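Local coordinates for protein fructosyl amine:oxygen oxidoreductase (Neosartorya fumigata, PDB 4WCT) that probably uses its bound FAD to oxidise fructosyl amines (Amadori products) with molecular oxygen, thereby deglycating them, at residues Y111-T123 with G166-H180. Sequence-based numbering, arbitrary orientation.
Sequences YFHETGFIISGHT and GWKGWLHKSGAGWIH
The first torsions of Trp178 and His113, which project from the same face of the sheet, place their rings together: in Trp178, CG lies between the backbone N and the carbonyl carbon (chi1 65°), while His113 CG is anti to its own carbonyl carbon (chi1 -57°). The imidazole overlies the six-membered ring of the indole as an offset stack, centroids 4.0 Å apart and planes inclined by 23°. His113 CB lies over the face of the five-membered ring in a CH-pi contact, 3.7 Å from its centroid. Reciprocal backbone hydrogen bonds, His113 N to Trp178 O and Trp178 N to His113 O, make the two residues an antiparallel hydrogen-bonded pair. On the other face of this sheet, Phe112 CD1 touches Ile179 CG2 at 3.7 Å.

Between His113 and Phe117 the register shifts by two, with loops 114-116 and 173-175 separating the two strand pairings. The extended Glu114 side chain fastens the second loop: OE2 accepts Gly175 N at 2.6 Å through its anti lone pair. Gly116 N reaches Ala176 O at 2.9 Å, but from above the carbonyl plane. Strands 117-121 and 168-172 then run antiparallel, joined by six backbone hydrogen bonds. Ile118 CG1 packs on Leu171 CD1 at 3.6 Å, and Ser120 OG, bonded to Phe279 O, lies 3.3 Å from Trp167 CZ3.

The two segments thus link two sheets. Strand 176-179 lies between 112-113 and 72-75, with the Ile179 side chain about 6 Å from FAD; strand 117-121 pairs in parallel with 277-280, strand 168-172 is flanked by 143-145, and helix 124-135 packs against Ile119 and Trp170.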
loop_
_atom_site.group_PDB
_atom_site.type_symbol
_atom_site.label_atom_id
_atom_site.label_comp_id
_atom_site.label_asym_id
_atom_site.label_seq_id
_atom_site.Cartn_x
_atom_site.Cartn_y
_atom_site.Cartn_z
ATOM N N TYR A 111 7.653 14.957 3.731
ATOM C CA TYR A 111 7.691 13.540 4.094
ATOM C C TYR A 111 8.285 12.655 2.994
ATOM O O TYR A 111 8.340 11.426 3.144
ATOM C CB TYR A 111 6.259 13.092 4.442
ATOM C CG TYR A 111 5.664 13.921 5.559
ATOM C CD1 TYR A 111 6.324 14.023 6.774
ATOM C CD2 TYR A 111 4.646 14.842 5.293
ATOM C CE1 TYR A 111 5.845 14.862 7.767
ATOM C CE2 TYR A 111 4.207 15.730 6.265
ATOM C CZ TYR A 111 4.865 15.791 7.464
ATOM O OH TYR A 111 4.382 16.617 8.476
ATOM N N PHE A 112 8.778 13.258 1.910
ATOM C CA PHE A 112 9.444 12.498 0.838
ATOM C C PHE A 112 10.930 12.675 0.876
ATOM O O PHE A 112 11.409 13.795 1.066
ATOM C CB PHE A 112 8.933 12.919 -0.530
ATOM C CG PHE A 112 9.658 12.289 -1.693
ATOM C CD1 PHE A 112 9.819 10.912 -1.797
ATOM C CD2 PHE A 112 10.085 13.090 -2.752
ATOM C CE1 PHE A 112 10.518 10.359 -2.889
ATOM C CE2 PHE A 112 10.714 12.539 -3.872
ATOM C CZ PHE A 112 10.898 11.175 -3.960
ATOM N N HIS A 113 11.644 11.547 0.866
ATOM C CA HIS A 113 13.104 11.535 0.920
ATOM C C HIS A 113 13.687 10.883 -0.315
ATOM O O HIS A 113 13.574 9.657 -0.480
ATOM C CB HIS A 113 13.545 10.802 2.182
ATOM C CG HIS A 113 12.991 11.405 3.430
ATOM N ND1 HIS A 113 13.513 12.572 3.958
ATOM C CD2 HIS A 113 11.774 11.259 4.008
ATOM C CE1 HIS A 113 12.760 12.961 4.972
ATOM N NE2 HIS A 113 11.706 12.166 5.034
ATOM N N GLU A 114 14.183 11.705 -1.260
ATOM C CA GLU A 114 14.524 11.217 -2.590
ATOM C C GLU A 114 15.927 10.615 -2.551
ATOM O O GLU A 114 16.876 11.153 -3.125
ATOM C CB GLU A 114 14.395 12.317 -3.668
ATOM C CG GLU A 114 14.481 11.797 -5.103
ATOM C CD GLU A 114 14.171 12.872 -6.139
ATOM O OE1 GLU A 114 13.910 14.011 -5.724
ATOM O OE2 GLU A 114 14.257 12.590 -7.348
ATOM N N THR A 115 16.037 9.476 -1.874
ATOM C CA THR A 115 17.329 8.880 -1.599
ATOM C C THR A 115 17.752 7.823 -2.639
ATOM O O THR A 115 18.879 7.290 -2.556
ATOM C CB THR A 115 17.339 8.223 -0.236
ATOM O OG1 THR A 115 16.328 7.217 -0.181
ATOM C CG2 THR A 115 17.115 9.203 0.882
ATOM N N GLY A 116 16.816 7.427 -3.497
ATOM C CA GLY A 116 17.077 6.431 -4.521
ATOM C C GLY A 116 16.555 5.062 -4.138
ATOM O O GLY A 116 16.023 4.875 -3.039
ATOM N N PHE A 117 16.721 4.101 -5.043
ATOM C CA PHE A 117 16.074 2.790 -4.908
ATOM C C PHE A 117 16.921 1.762 -5.617
ATOM O O PHE A 117 17.336 1.972 -6.768
ATOM C CB PHE A 117 14.673 2.860 -5.537
ATOM C CG PHE A 117 13.945 1.542 -5.647
ATOM C CD1 PHE A 117 13.509 0.863 -4.526
ATOM C CD2 PHE A 117 13.731 0.962 -6.889
ATOM C CE1 PHE A 117 12.754 -0.306 -4.641
ATOM C CE2 PHE A 117 12.994 -0.206 -7.007
ATOM C CZ PHE A 117 12.497 -0.833 -5.875
ATOM N N ILE A 118 17.242 0.679 -4.908
ATOM C CA ILE A 118 18.042 -0.402 -5.470
ATOM C C ILE A 118 17.118 -1.611 -5.617
ATOM O O ILE A 118 16.477 -2.036 -4.639
ATOM C CB ILE A 118 19.219 -0.797 -4.537
ATOM C CG1 ILE A 118 20.195 0.360 -4.340
ATOM C CG2 ILE A 118 19.942 -2.020 -5.070
ATOM C CD1 ILE A 118 21.103 0.159 -3.135
ATOM N N ILE A 119 17.052 -2.164 -6.832
ATOM C CA ILE A 119 16.351 -3.414 -7.067
ATOM C C ILE A 119 17.316 -4.518 -7.455
ATOM O O ILE A 119 18.235 -4.292 -8.226
ATOM C CB ILE A 119 15.252 -3.238 -8.135
ATOM C CG1 ILE A 119 14.398 -4.493 -8.250
ATOM C CG2 ILE A 119 15.838 -2.819 -9.459
ATOM C CD1 ILE A 119 13.099 -4.280 -8.983
ATOM N N SER A 120 17.186 -5.668 -6.805
ATOM C CA SER A 120 18.204 -6.710 -6.904
ATOM C C SER A 120 17.589 -8.114 -6.769
ATOM O O SER A 120 16.452 -8.280 -6.286
ATOM C CB SER A 120 19.265 -6.505 -5.830
ATOM O OG SER A 120 18.674 -6.576 -4.525
ATOM N N GLY A 121 18.377 -9.112 -7.137
ATOM C CA GLY A 121 18.048 -10.515 -6.886
ATOM C C GLY A 121 19.316 -11.313 -6.762
ATOM O O GLY A 121 20.401 -10.781 -7.037
ATOM N N HIS A 122 19.220 -12.572 -6.333
ATOM C CA HIS A 122 20.419 -13.350 -5.998
ATOM C C HIS A 122 20.541 -14.680 -6.774
ATOM O O HIS A 122 21.373 -15.499 -6.435
ATOM C CB HIS A 122 20.538 -13.573 -4.481
ATOM C CG HIS A 122 19.394 -14.339 -3.907
ATOM N ND1 HIS A 122 18.149 -13.779 -3.765
ATOM C CD2 HIS A 122 19.242 -15.665 -3.648
ATOM C CE1 HIS A 122 17.273 -14.719 -3.469
ATOM N NE2 HIS A 122 17.923 -15.857 -3.313
ATOM N N THR A 123 19.690 -14.877 -7.755
ATOM C CA THR A 123 19.825 -15.961 -8.722
ATOM C C THR A 123 19.788 -15.373 -10.117
ATOM O O THR A 123 19.182 -14.339 -10.364
ATOM C CB THR A 123 18.700 -17.012 -8.601
ATOM O OG1 THR A 123 17.461 -16.481 -9.098
ATOM C CG2 THR A 123 18.547 -17.508 -7.189
ATOM N N GLY A 166 25.728 -13.869 -4.416
ATOM C CA GLY A 166 24.943 -14.029 -5.619
ATOM C C GLY A 166 24.107 -12.848 -6.049
ATOM O O GLY A 166 23.474 -12.896 -7.100
ATOM N N TRP A 167 24.158 -11.757 -5.277
ATOM C CA TRP A 167 23.315 -10.607 -5.582
ATOM C C TRP A 167 23.872 -9.830 -6.780
ATOM O O TRP A 167 25.085 -9.544 -6.856
ATOM C CB TRP A 167 23.248 -9.656 -4.395
ATOM C CG TRP A 167 22.452 -10.093 -3.209
ATOM C CD1 TRP A 167 22.539 -11.283 -2.525
ATOM C CD2 TRP A 167 21.570 -9.265 -2.441
ATOM N NE1 TRP A 167 21.755 -11.235 -1.412
ATOM C CE2 TRP A 167 21.172 -10.005 -1.318
ATOM C CE3 TRP A 167 21.063 -7.979 -2.616
ATOM C CZ2 TRP A 167 20.262 -9.512 -0.386
ATOM C CZ3 TRP A 167 20.206 -7.477 -1.694
ATOM C CH2 TRP A 167 19.798 -8.246 -0.581
ATOM N N LYS A 168 22.959 -9.403 -7.643
ATOM C CA LYS A 168 23.223 -8.346 -8.628
ATOM C C LYS A 168 22.022 -7.449 -8.645
ATOM O O LYS A 168 20.930 -7.860 -8.323
ATOM C CB LYS A 168 23.483 -8.906 -10.031
ATOM C CG LYS A 168 24.723 -9.804 -10.067
ATOM C CD LYS A 168 25.272 -10.052 -11.454
ATOM C CE LYS A 168 26.463 -11.001 -11.363
ATOM N NZ LYS A 168 27.649 -10.281 -10.834
ATOM N N GLY A 169 22.229 -6.176 -8.953
ATOM C CA GLY A 169 21.125 -5.263 -8.953
ATOM C C GLY A 169 21.448 -3.944 -9.614
ATOM O O GLY A 169 22.434 -3.827 -10.333
ATOM N N TRP A 170 20.460 -3.068 -9.572
ATOM C CA TRP A 170 20.498 -1.764 -10.237
ATOM C C TRP A 170 20.029 -0.674 -9.265
ATOM O O TRP A 170 19.018 -0.811 -8.619
ATOM C CB TRP A 170 19.596 -1.747 -11.457
ATOM C CG TRP A 170 20.053 -2.610 -12.587
ATOM C CD1 TRP A 170 20.744 -2.203 -13.672
ATOM C CD2 TRP A 170 19.829 -4.025 -12.753
ATOM N NE1 TRP A 170 20.944 -3.260 -14.530
ATOM C CE2 TRP A 170 20.424 -4.395 -13.979
ATOM C CE3 TRP A 170 19.271 -5.011 -11.965
ATOM C CZ2 TRP A 170 20.385 -5.707 -14.468
ATOM C CZ3 TRP A 170 19.184 -6.311 -12.479
ATOM C CH2 TRP A 170 19.722 -6.633 -13.726
ATOM N N LEU A 171 20.756 0.444 -9.245
ATOM C CA LEU A 171 20.441 1.613 -8.453
ATOM C C LEU A 171 19.833 2.701 -9.337
ATOM O O LEU A 171 20.365 3.014 -10.414
ATOM C CB LEU A 171 21.726 2.138 -7.806
ATOM C CG LEU A 171 21.649 3.536 -7.177
ATOM C CD1 LEU A 171 20.716 3.550 -5.994
ATOM C CD2 LEU A 171 23.023 4.008 -6.743
ATOM N N HIS A 172 18.680 3.174 -8.906
ATOM C CA HIS A 172 17.876 4.243 -9.529
ATOM C C HIS A 172 18.023 5.429 -8.547
ATOM O O HIS A 172 17.509 5.367 -7.443
ATOM C CB HIS A 172 16.393 3.750 -9.586
ATOM C CG HIS A 172 15.416 4.779 -10.060
ATOM N ND1 HIS A 172 14.092 4.488 -10.287
ATOM C CD2 HIS A 172 15.613 6.026 -10.553
ATOM C CE1 HIS A 172 13.491 5.538 -10.816
ATOM N NE2 HIS A 172 14.391 6.491 -10.977
ATOM N N LYS A 173 18.808 6.441 -8.892
ATOM C CA LYS A 173 19.120 7.507 -7.950
ATOM C C LYS A 173 18.038 8.584 -7.766
ATOM O O LYS A 173 17.896 9.131 -6.681
ATOM C CB LYS A 173 20.412 8.179 -8.379
ATOM C CG LYS A 173 21.634 7.690 -7.639
ATOM C CD LYS A 173 22.904 8.324 -8.198
ATOM C CE LYS A 173 23.566 7.446 -9.254
ATOM N NZ LYS A 173 25.045 7.368 -9.058
ATOM N N SER A 174 17.492 9.068 -8.872
ATOM C CA SER A 174 16.558 10.193 -8.864
ATOM C C SER A 174 15.153 9.676 -9.170
ATOM O O SER A 174 14.990 8.739 -9.950
ATOM C CB SER A 174 16.977 11.192 -9.955
ATOM O OG SER A 174 18.224 11.764 -9.616
ATOM N N GLY A 175 14.130 10.301 -8.590
ATOM C CA GLY A 175 12.783 9.895 -8.892
ATOM C C GLY A 175 12.303 8.740 -8.030
ATOM O O GLY A 175 11.319 8.122 -8.330
ATOM N N ALA A 176 13.031 8.441 -6.960
ATOM C CA ALA A 176 12.722 7.311 -6.110
ATOM C C ALA A 176 13.335 7.524 -4.739
ATOM O O ALA A 176 14.289 8.305 -4.560
ATOM C CB ALA A 176 13.229 6.005 -6.747
ATOM N N GLY A 177 12.754 6.859 -3.740
ATOM C CA GLY A 177 13.206 6.966 -2.362
ATOM C C GLY A 177 12.151 6.423 -1.437
ATOM O O GLY A 177 11.496 5.435 -1.759
ATOM N N TRP A 178 11.975 7.072 -0.288
ATOM C CA TRP A 178 10.996 6.639 0.658
ATOM C C TRP A 178 10.149 7.783 1.182
ATOM O O TRP A 178 10.520 8.973 1.104
ATOM C CB TRP A 178 11.661 5.886 1.806
ATOM C CG TRP A 178 12.598 6.714 2.666
ATOM C CD1 TRP A 178 13.945 6.830 2.526
ATOM C CD2 TRP A 178 12.272 7.362 3.898
ATOM N NE1 TRP A 178 14.461 7.585 3.536
ATOM C CE2 TRP A 178 13.450 7.961 4.383
ATOM C CE3 TRP A 178 11.089 7.555 4.594
ATOM C CZ2 TRP A 178 13.497 8.676 5.584
ATOM C CZ3 TRP A 178 11.122 8.334 5.772
ATOM C CH2 TRP A 178 12.318 8.846 6.271
ATOM N N ILE A 179 8.964 7.418 1.674
ATOM C CA ILE A 179 8.047 8.379 2.231
ATOM C C ILE A 179 7.706 8.024 3.668
ATOM O O ILE A 179 7.604 6.848 4.029
ATOM C CB ILE A 179 6.756 8.476 1.379
ATOM C CG1 ILE A 179 6.142 7.101 1.187
ATOM C CG2 ILE A 179 7.099 9.088 0.021
ATOM C CD1 ILE A 179 4.652 7.121 0.918
ATOM N N HIS A 180 7.519 9.043 4.501
ATOM C CA HIS A 180 7.040 8.806 5.839
ATOM C C HIS A 180 5.533 8.706 5.800
ATOM O O HIS A 180 4.828 9.718 5.918
ATOM C CB HIS A 180 7.482 9.894 6.803
ATOM C CG HIS A 180 7.419 9.473 8.237
ATOM N ND1 HIS A 180 6.294 8.917 8.812
ATOM C CD2 HIS A 180 8.389 9.418 9.181
ATOM C CE1 HIS A 180 6.567 8.567 10.054
ATOM N NE2 HIS A 180 7.827 8.888 10.311
#